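Long-range contact in flavin-dependent thymidylate synthase (Thermus thermophilus, PDB 6J61), which probably catalyses the reductive methylation of dUMP to dTMP, using methylenetetrahydrofolate as methyl donor and NADPH and FADH2 as reductants: residues F61-F75 and L162-N176. Sequence-based numbering, arbitrary orientation.
With FAD (flavin-adenine dinucleotide), chain E.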
loop_
_atom_site.group_PDB
_atom_site.type_symbol
_atom_site.label_atom_id
_atom_site.label_comp_id
_atom_site.label_asym_id
_atom_site.label_seq_id
_atom_site.Cartn_x
_atom_site.Cartn_y
_atom_site.Cartn_z
ATOM N N PHE A 61 1.194 -16.345 -2.500
ATOM C CA PHE A 61 -0.178 -16.269 -2.026
ATOM C C PHE A 61 -0.908 -15.010 -2.493
ATOM O O PHE A 61 -2.135 -14.933 -2.440
ATOM C CB PHE A 61 -0.208 -16.366 -0.500
ATOM C CG PHE A 61 0.263 -17.695 0.024
ATOM C CD1 PHE A 61 1.620 -17.953 0.186
ATOM C CD2 PHE A 61 -0.650 -18.703 0.321
ATOM C CE1 PHE A 61 2.059 -19.202 0.639
ATOM C CE2 PHE A 61 -0.222 -19.950 0.773
ATOM C CZ PHE A 61 1.131 -20.200 0.932
ATOM N N GLU A 62 -0.162 -14.016 -2.948
ATOM C CA GLU A 62 -0.795 -12.799 -3.428
ATOM C C GLU A 62 -1.266 -12.970 -4.870
ATOM O O GLU A 62 -1.950 -12.086 -5.403
ATOM C CB GLU A 62 0.172 -11.624 -3.358
ATOM C CG GLU A 62 0.088 -10.822 -2.087
ATOM C CD GLU A 62 1.149 -9.745 -2.042
ATOM O OE1 GLU A 62 2.302 -10.066 -1.719
ATOM O OE2 GLU A 62 0.840 -8.576 -2.351
ATOM N N MET A 63 -0.903 -14.097 -5.493
ATOM C CA MET A 63 -1.298 -14.356 -6.869
ATOM C C MET A 63 -2.711 -14.897 -6.970
ATOM O O MET A 63 -3.192 -15.178 -8.065
ATOM C CB MET A 63 -0.328 -15.316 -7.558
ATOM C CG MET A 63 1.073 -14.749 -7.778
ATOM S SD MET A 63 1.041 -13.069 -8.418
ATOM C CE MET A 63 2.767 -12.601 -8.402
ATOM N N VAL A 64 -3.371 -15.045 -5.826
ATOM C CA VAL A 64 -4.746 -15.527 -5.765
ATOM C C VAL A 64 -5.602 -14.371 -5.249
ATOM O O VAL A 64 -5.242 -13.729 -4.265
ATOM C CB VAL A 64 -4.857 -16.736 -4.812
ATOM C CG1 VAL A 64 -6.321 -17.051 -4.515
ATOM C CG2 VAL A 64 -4.158 -17.944 -5.435
ATOM N N VAL A 65 -6.725 -14.087 -5.906
ATOM C CA VAL A 65 -7.573 -12.973 -5.471
ATOM C C VAL A 65 -9.055 -13.322 -5.364
ATOM O O VAL A 65 -9.588 -14.078 -6.164
ATOM C CB VAL A 65 -7.415 -11.750 -6.428
ATOM C CG1 VAL A 65 -8.278 -10.580 -5.959
ATOM C CG2 VAL A 65 -5.962 -11.326 -6.487
ATOM N N PHE A 66 -9.706 -12.770 -4.345
ATOM C CA PHE A 66 -11.134 -12.979 -4.117
ATOM C C PHE A 66 -11.856 -11.631 -4.140
ATOM O O PHE A 66 -11.322 -10.613 -3.689
ATOM C CB PHE A 66 -11.390 -13.668 -2.763
ATOM C CG PHE A 66 -11.010 -15.121 -2.735
ATOM C CD1 PHE A 66 -9.672 -15.514 -2.762
ATOM C CD2 PHE A 66 -11.991 -16.108 -2.709
ATOM C CE1 PHE A 66 -9.321 -16.870 -2.766
ATOM C CE2 PHE A 66 -11.644 -17.464 -2.713
ATOM C CZ PHE A 66 -10.314 -17.844 -2.741
ATOM N N LYS A 67 -13.069 -11.632 -4.678
ATOM C CA LYS A 67 -13.883 -10.429 -4.766
ATOM C C LYS A 67 -15.265 -10.761 -4.214
ATOM O O LYS A 67 -15.948 -11.638 -4.731
ATOM C CB LYS A 67 -13.962 -9.965 -6.224
ATOM C CG LYS A 67 -14.743 -8.679 -6.429
ATOM C CD LYS A 67 -14.359 -7.953 -7.726
ATOM C CE LYS A 67 -14.661 -8.774 -8.984
ATOM N NZ LYS A 67 -14.414 -7.992 -10.235
ATOM N N PHE A 68 -15.670 -10.072 -3.152
ATOM C CA PHE A 68 -16.967 -10.336 -2.540
ATOM C C PHE A 68 -17.968 -9.185 -2.612
ATOM O O PHE A 68 -17.604 -8.025 -2.815
ATOM C CB PHE A 68 -16.808 -10.709 -1.057
ATOM C CG PHE A 68 -15.902 -11.889 -0.805
ATOM C CD1 PHE A 68 -14.520 -11.732 -0.771
ATOM C CD2 PHE A 68 -16.436 -13.153 -0.561
ATOM C CE1 PHE A 68 -13.685 -12.810 -0.494
ATOM C CE2 PHE A 68 -15.599 -14.238 -0.282
ATOM C CZ PHE A 68 -14.222 -14.061 -0.249
ATOM N N HIS A 69 -19.235 -9.543 -2.430
ATOM C CA HIS A 69 -20.354 -8.612 -2.401
ATOM C C HIS A 69 -20.809 -8.776 -0.952
ATOM O O HIS A 69 -21.315 -9.833 -0.563
ATOM C CB HIS A 69 -21.444 -9.072 -3.377
ATOM C CG HIS A 69 -22.663 -8.197 -3.399
ATOM N ND1 HIS A 69 -23.750 -8.458 -4.206
ATOM C CD2 HIS A 69 -22.971 -7.071 -2.712
ATOM C CE1 HIS A 69 -24.672 -7.533 -4.015
ATOM N NE2 HIS A 69 -24.224 -6.678 -3.113
ATOM N N VAL A 70 -20.595 -7.746 -0.142
ATOM C CA VAL A 70 -20.944 -7.814 1.270
ATOM C C VAL A 70 -21.987 -6.785 1.681
ATOM O O VAL A 70 -21.931 -5.621 1.283
ATOM C CB VAL A 70 -19.686 -7.595 2.161
ATOM C CG1 VAL A 70 -20.008 -7.895 3.636
ATOM C CG2 VAL A 70 -18.532 -8.450 1.655
ATOM N N LYS A 71 -22.935 -7.227 2.496
ATOM C CA LYS A 71 -23.992 -6.365 3.013
ATOM C C LYS A 71 -23.815 -6.434 4.528
ATOM O O LYS A 71 -23.853 -7.519 5.114
ATOM C CB LYS A 71 -25.364 -6.920 2.600
ATOM C CG LYS A 71 -26.546 -6.066 3.020
ATOM C CD LYS A 71 -27.861 -6.641 2.526
ATOM C CE LYS A 71 -29.015 -5.737 2.946
ATOM N NZ LYS A 71 -30.352 -6.334 2.677
ATOM N N ALA A 72 -23.609 -5.285 5.160
ATOM C CA ALA A 72 -23.397 -5.268 6.597
ATOM C C ALA A 72 -23.682 -3.934 7.244
ATOM O O ALA A 72 -23.770 -2.911 6.579
ATOM C CB ALA A 72 -21.958 -5.675 6.904
ATOM N N PRO A 73 -23.823 -3.931 8.578
ATOM C CA PRO A 73 -24.095 -2.700 9.325
ATOM C C PRO A 73 -22.891 -1.765 9.180
ATOM O O PRO A 73 -21.744 -2.215 9.118
ATOM C CB PRO A 73 -24.271 -3.201 10.757
ATOM C CG PRO A 73 -24.748 -4.599 10.570
ATOM C CD PRO A 73 -23.879 -5.105 9.465
ATOM N N ILE A 74 -23.148 -0.466 9.133
ATOM C CA ILE A 74 -22.079 0.494 8.984
ATOM C C ILE A 74 -20.979 0.300 10.021
ATOM O O ILE A 74 -19.796 0.321 9.667
ATOM C CB ILE A 74 -22.639 1.938 9.034
ATOM C CG1 ILE A 74 -23.416 2.215 7.752
ATOM C CG2 ILE A 74 -21.528 2.953 9.157
ATOM C CD1 ILE A 74 -24.142 3.554 7.751
ATOM N N PHE A 75 -21.337 0.091 11.288
ATOM C CA PHE A 75 -20.299 -0.073 12.306
ATOM C C PHE A 75 -19.414 -1.302 12.052
ATOM O O PHE A 75 -18.275 -1.364 12.508
ATOM C CB PHE A 75 -20.892 -0.099 13.733
ATOM C CG PHE A 75 -21.554 -1.391 14.109
ATOM C CD1 PHE A 75 -22.796 -1.734 13.588
ATOM C CD2 PHE A 75 -20.933 -2.261 14.997
ATOM C CE1 PHE A 75 -23.411 -2.926 13.946
ATOM C CE2 PHE A 75 -21.540 -3.455 15.362
ATOM C CZ PHE A 75 -22.783 -3.792 14.836
ATOM N N LEU A 162 -25.648 3.982 13.246
ATOM C CA LEU A 162 -24.554 3.149 12.742
ATOM C C LEU A 162 -24.941 1.708 12.415
ATOM O O LEU A 162 -24.191 1.004 11.741
ATOM C CB LEU A 162 -23.389 3.156 13.747
ATOM C CG LEU A 162 -22.698 4.508 13.983
ATOM C CD1 LEU A 162 -21.691 4.424 15.110
ATOM C CD2 LEU A 162 -22.019 4.938 12.705
ATOM N N ASN A 163 -26.103 1.262 12.884
ATOM C CA ASN A 163 -26.533 -0.107 12.599
ATOM C C ASN A 163 -27.219 -0.215 11.235
ATOM O O ASN A 163 -27.691 -1.283 10.846
ATOM C CB ASN A 163 -27.469 -0.613 13.697
ATOM C CG ASN A 163 -28.775 0.151 13.745
ATOM O OD1 ASN A 163 -28.856 1.310 13.330
ATOM N ND2 ASN A 163 -29.803 -0.491 14.274
ATOM N N LEU A 164 -27.274 0.901 10.516
ATOM C CA LEU A 164 -27.873 0.923 9.192
ATOM C C LEU A 164 -27.064 -0.053 8.342
ATOM O O LEU A 164 -25.846 -0.118 8.469
ATOM C CB LEU A 164 -27.763 2.328 8.584
ATOM C CG LEU A 164 -28.460 2.449 7.223
ATOM C CD1 LEU A 164 -29.954 2.635 7.472
ATOM C CD2 LEU A 164 -27.909 3.606 6.412
ATOM N N TYR A 165 -27.724 -0.824 7.489
ATOM C CA TYR A 165 -26.994 -1.751 6.643
ATOM C C TYR A 165 -26.401 -0.998 5.466
ATOM O O TYR A 165 -26.863 0.090 5.123
ATOM C CB TYR A 165 -27.921 -2.848 6.134
ATOM C CG TYR A 165 -27.920 -4.083 6.996
ATOM C CD1 TYR A 165 -26.935 -5.061 6.840
ATOM C CD2 TYR A 165 -28.887 -4.265 7.997
ATOM C CE1 TYR A 165 -26.906 -6.185 7.656
ATOM C CE2 TYR A 165 -28.868 -5.385 8.823
ATOM C CZ TYR A 165 -27.870 -6.343 8.647
ATOM O OH TYR A 165 -27.821 -7.441 9.470
ATOM N N THR A 166 -25.376 -1.578 4.851
ATOM C CA THR A 166 -24.722 -0.975 3.695
ATOM C C THR A 166 -24.099 -2.091 2.864
ATOM O O THR A 166 -23.821 -3.169 3.381
ATOM C CB THR A 166 -23.630 0.031 4.127
ATOM O OG1 THR A 166 -22.971 0.555 2.967
ATOM C CG2 THR A 166 -22.602 -0.643 5.028
ATOM N N GLU A 167 -23.896 -1.849 1.575
ATOM C CA GLU A 167 -23.314 -2.878 0.722
ATOM C C GLU A 167 -22.068 -2.389 0.036
ATOM O O GLU A 167 -21.916 -1.190 -0.207
ATOM C CB GLU A 167 -24.278 -3.319 -0.373
ATOM C CG GLU A 167 -25.630 -3.752 0.088
ATOM C CD GLU A 167 -26.465 -4.272 -1.064
ATOM O OE1 GLU A 167 -27.691 -4.385 -0.885
ATOM O OE2 GLU A 167 -25.900 -4.572 -2.145
ATOM N N PHE A 168 -21.197 -3.336 -0.304
ATOM C CA PHE A 168 -19.962 -3.030 -0.998
ATOM C C PHE A 168 -19.297 -4.253 -1.623
ATOM O O PHE A 168 -19.639 -5.398 -1.327
ATOM C CB PHE A 168 -18.970 -2.357 -0.044
ATOM C CG PHE A 168 -18.645 -3.175 1.187
ATOM C CD1 PHE A 168 -19.405 -3.042 2.345
ATOM C CD2 PHE A 168 -17.540 -4.030 1.202
ATOM C CE1 PHE A 168 -19.069 -3.739 3.516
ATOM C CE2 PHE A 168 -17.195 -4.734 2.364
ATOM C CZ PHE A 168 -17.962 -4.585 3.529
ATOM N N TYR A 169 -18.351 -3.981 -2.511
ATOM C CA TYR A 169 -17.565 -5.012 -3.168
ATOM C C TYR A 169 -16.211 -4.983 -2.471
ATOM O O TYR A 169 -15.613 -3.921 -2.318
ATOM C CB TYR A 169 -17.392 -4.686 -4.656
ATOM C CG TYR A 169 -18.406 -5.361 -5.547
ATOM C CD1 TYR A 169 -19.749 -5.439 -5.169
ATOM C CD2 TYR A 169 -18.023 -5.928 -6.768
ATOM C CE1 TYR A 169 -20.683 -6.068 -5.980
ATOM C CE2 TYR A 169 -18.955 -6.557 -7.595
ATOM C CZ TYR A 169 -20.284 -6.625 -7.194
ATOM O OH TYR A 169 -21.226 -7.244 -7.999
ATOM N N TRP A 170 -15.738 -6.143 -2.041
ATOM C CA TRP A 170 -14.459 -6.243 -1.359
ATOM C C TRP A 170 -13.550 -7.141 -2.197
ATOM O O TRP A 170 -13.845 -8.316 -2.423
ATOM C CB TRP A 170 -14.690 -6.814 0.049
ATOM C CG TRP A 170 -13.467 -6.934 0.925
ATOM C CD1 TRP A 170 -12.731 -8.065 1.171
ATOM C CD2 TRP A 170 -12.834 -5.881 1.654
ATOM N NE1 TRP A 170 -11.676 -7.776 2.010
ATOM C CE2 TRP A 170 -11.716 -6.443 2.321
ATOM C CE3 TRP A 170 -13.098 -4.514 1.813
ATOM C CZ2 TRP A 170 -10.867 -5.685 3.127
ATOM C CZ3 TRP A 170 -12.247 -3.754 2.624
ATOM C CH2 TRP A 170 -11.146 -4.344 3.267
ATOM N N LYS A 171 -12.457 -6.559 -2.685
ATOM C CA LYS A 171 -11.475 -7.278 -3.505
ATOM C C LYS A 171 -10.153 -7.381 -2.746
ATOM O O LYS A 171 -9.541 -6.362 -2.411
ATOM C CB LYS A 171 -11.241 -6.538 -4.824
ATOM C CG LYS A 171 -10.480 -7.358 -5.849
ATOM C CD LYS A 171 -8.970 -7.152 -5.797
ATOM C CE LYS A 171 -8.561 -5.875 -6.477
ATOM N NZ LYS A 171 -7.128 -5.539 -6.260
ATOM N N GLN A 172 -9.700 -8.604 -2.494
ATOM C CA GLN A 172 -8.463 -8.784 -1.747
ATOM C C GLN A 172 -7.728 -10.077 -2.072
ATOM O O GLN A 172 -8.346 -11.104 -2.313
ATOM C CB GLN A 172 -8.781 -8.722 -0.248
ATOM C CG GLN A 172 -7.583 -8.640 0.667
ATOM C CD GLN A 172 -7.987 -8.221 2.055
ATOM O OE1 GLN A 172 -8.987 -8.711 2.589
ATOM N NE2 GLN A 172 -7.224 -7.309 2.654
ATOM N N ASP A 173 -6.403 -10.009 -2.068
ATOM C CA ASP A 173 -5.563 -11.162 -2.354
ATOM C C ASP A 173 -5.528 -12.124 -1.172
ATOM O O ASP A 173 -5.713 -11.722 -0.027
ATOM C CB ASP A 173 -4.148 -10.698 -2.727
ATOM C CG ASP A 173 -3.431 -9.997 -1.584
ATOM O OD1 ASP A 173 -2.971 -10.691 -0.648
ATOM O OD2 ASP A 173 -3.325 -8.749 -1.627
ATOM N N LEU A 174 -5.294 -13.400 -1.462
ATOM C CA LEU A 174 -5.277 -14.443 -0.437
ATOM C C LEU A 174 -4.377 -14.160 0.783
ATOM O O LEU A 174 -4.767 -14.410 1.930
ATOM C CB LEU A 174 -4.906 -15.788 -1.075
ATOM C CG LEU A 174 -4.969 -17.007 -0.144
ATOM C CD1 LEU A 174 -6.288 -17.029 0.630
ATOM C CD2 LEU A 174 -4.800 -18.273 -0.973
ATOM N N HIS A 175 -3.184 -13.639 0.524
ATOM C CA HIS A 175 -2.246 -13.307 1.582
ATOM C C HIS A 175 -2.857 -12.315 2.578
ATOM O O HIS A 175 -2.826 -12.528 3.791
ATOM C CB HIS A 175 -0.983 -12.722 0.964
ATOM C CG HIS A 175 -0.078 -12.054 1.949
ATOM N ND1 HIS A 175 0.208 -12.598 3.185
ATOM C CD2 HIS A 175 0.634 -10.907 1.866
ATOM C CE1 HIS A 175 1.059 -11.811 3.819
ATOM N NE2 HIS A 175 1.333 -10.779 3.040
ATOM N N ASN A 176 -3.424 -11.235 2.058
ATOM C CA ASN A 176 -4.041 -10.222 2.902
ATOM C C ASN A 176 -5.406 -10.639 3.431
ATOM O O ASN A 176 -5.886 -10.109 4.436
ATOM C CB ASN A 176 -4.131 -8.900 2.140
ATOM C CG ASN A 176 -2.784 -8.217 2.036
ATOM O OD1 ASN A 176 -2.239 -7.777 3.037
ATOM N ND2 ASN A 176 -2.230 -8.150 0.831
HETATM P PA FAD E . 6.074 -5.356 2.456
HETATM O O1A FAD E . 6.417 -5.315 1.012
HETATM O O2A FAD E . 6.704 -4.055 3.189
HETATM O O5B FAD E . 4.482 -5.339 2.595
HETATM C C5B FAD E . 4.131 -5.573 3.958
HETATM C C4B FAD E . 2.657 -5.975 4.002
HETATM O O4B FAD E . 1.840 -4.905 3.461
HETATM C C3B FAD E . 2.404 -7.203 3.146
HETATM O O3B FAD E . 2.558 -8.420 3.871
HETATM C C2B FAD E . 0.987 -6.981 2.640
HETATM O O2B FAD E . 0.048 -7.477 3.598
HETATM C C1B FAD E . 0.912 -5.439 2.466
HETATM N N9A FAD E . 1.286 -4.975 1.096
HETATM C C8A FAD E . 2.334 -4.148 0.766
HETATM N N7A FAD E . 2.373 -3.937 -0.514
HETATM C C5A FAD E . 1.360 -4.602 -1.106
HETATM C C6A FAD E . 0.903 -4.744 -2.445
HETATM N N6A FAD E . 1.566 -4.101 -3.478
HETATM N N1A FAD E . -0.191 -5.521 -2.689
HETATM C C2A FAD E . -0.843 -6.150 -1.696
HETATM N N3A FAD E . -0.442 -6.040 -0.421
HETATM C C4A FAD E . 0.640 -5.286 -0.084
HETATM N N1 FAD E . 10.516 -12.990 -3.215
HETATM C C2 FAD E . 10.664 -13.310 -4.507
HETATM O O2 FAD E . 10.372 -12.470 -5.352
HETATM N N3 FAD E . 11.125 -14.522 -4.922
HETATM C C4 FAD E . 11.469 -15.518 -4.033
HETATM O O4 FAD E . 11.879 -16.598 -4.423
HETATM C C4X FAD E . 11.318 -15.221 -2.576
HETATM N N5 FAD E . 11.610 -16.098 -1.619
HETATM C C5X FAD E . 11.462 -15.802 -0.299
HETATM C C6 FAD E . 11.788 -16.786 0.697
HETATM C C7 FAD E . 11.643 -16.498 2.051
HETATM C C7M FAD E . 12.001 -17.569 3.060
HETATM C C8 FAD E . 11.167 -15.211 2.475
HETATM C C8M FAD E . 11.006 -14.884 3.946
HETATM C C9 FAD E . 10.842 -14.226 1.523
HETATM C C9A FAD E . 10.978 -14.496 0.120
HETATM N N10 FAD E . 10.654 -13.521 -0.879
HETATM C C10 FAD E . 10.809 -13.854 -2.223
HETATM C "C1'" FAD E . 10.170 -12.171 -0.539
HETATM C "C2'" FAD E . 8.662 -12.122 -0.241
HETATM O "O2'" FAD E . 7.926 -12.803 -1.260
HETATM C "C3'" FAD E . 8.209 -10.641 -0.127
HETATM O "O3'" FAD E . 8.328 -9.972 -1.391
HETATM C "C4'" FAD E . 9.047 -9.874 0.933
HETATM O "O4'" FAD E . 9.369 -10.731 2.045
HETATM C "C5'" FAD E . 8.256 -8.679 1.444
HETATM O "O5'" FAD E . 7.332 -9.150 2.425
HETATM P P FAD E . 6.129 -8.108 2.546
HETATM O O1P FAD E . 5.498 -7.920 1.211
HETATM O O2P FAD E . 5.066 -8.712 3.580
HETATM O O3P FAD E . 6.715 -6.697 3.161
#
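Strands 65-73 and 165-173 run antiparallel, their axes 153° apart, and exchange paired backbone hydrogen bonds at Phe66-Gln172, Phe68-Trp170, Val70-Phe168 and Ala72-Thr166, forming the centre of the antiparallel sheet. On one face, with CG of His69 anti to the backbone N (chi1 179°), the ring extends beside Glu167, and NE2 donates to Glu167 OE2 at 2.9 Å; the acceptor lies in the imidazole plane, while NE2 meets OE2 from above the carboxylate plane. CE1 of Tyr169 sits over one face of this imidazole, whose ND1 is bonded to Arg16; Glu167 OE1 is taken by Tyr35 of a second subunit. On the other face the Phe168 ring lies alongside Val70, whose CB is 3.7 Å from CZ and forms a CH-pi contact over the ring. At one end, Pro73 CG rests over a face of Tyr165, while Ile74 N bonds to Leu164 O at 2.8 Å. At the other, Leu174 N bonds to Val64 O where the second strand passes into helix 174-184. Asp173 is the N-cap of that helix: OD1 accepts from Asn176 N at 2.8 Å, and OD2 offers its syn lone pair to Asn176 ND2. Asn176 ND2 also reaches FAD N3A at 3.0 Å, and His175 NE2 bonds to FAD O3B at 2.8 Å. Replacing Asp173 with alanine is likely to leave Asn176 N without its capping acceptor and the amide less firmly oriented toward FAD. Glu62 OE2, 4.2 Å from Asp173 OD2, is hydrogen-bonded to Ser87 of the second subunit and salt-bridged to Arg84 of a fourth, which probably offsets the crowding of negative charge beside the adenine in this shared FAD site.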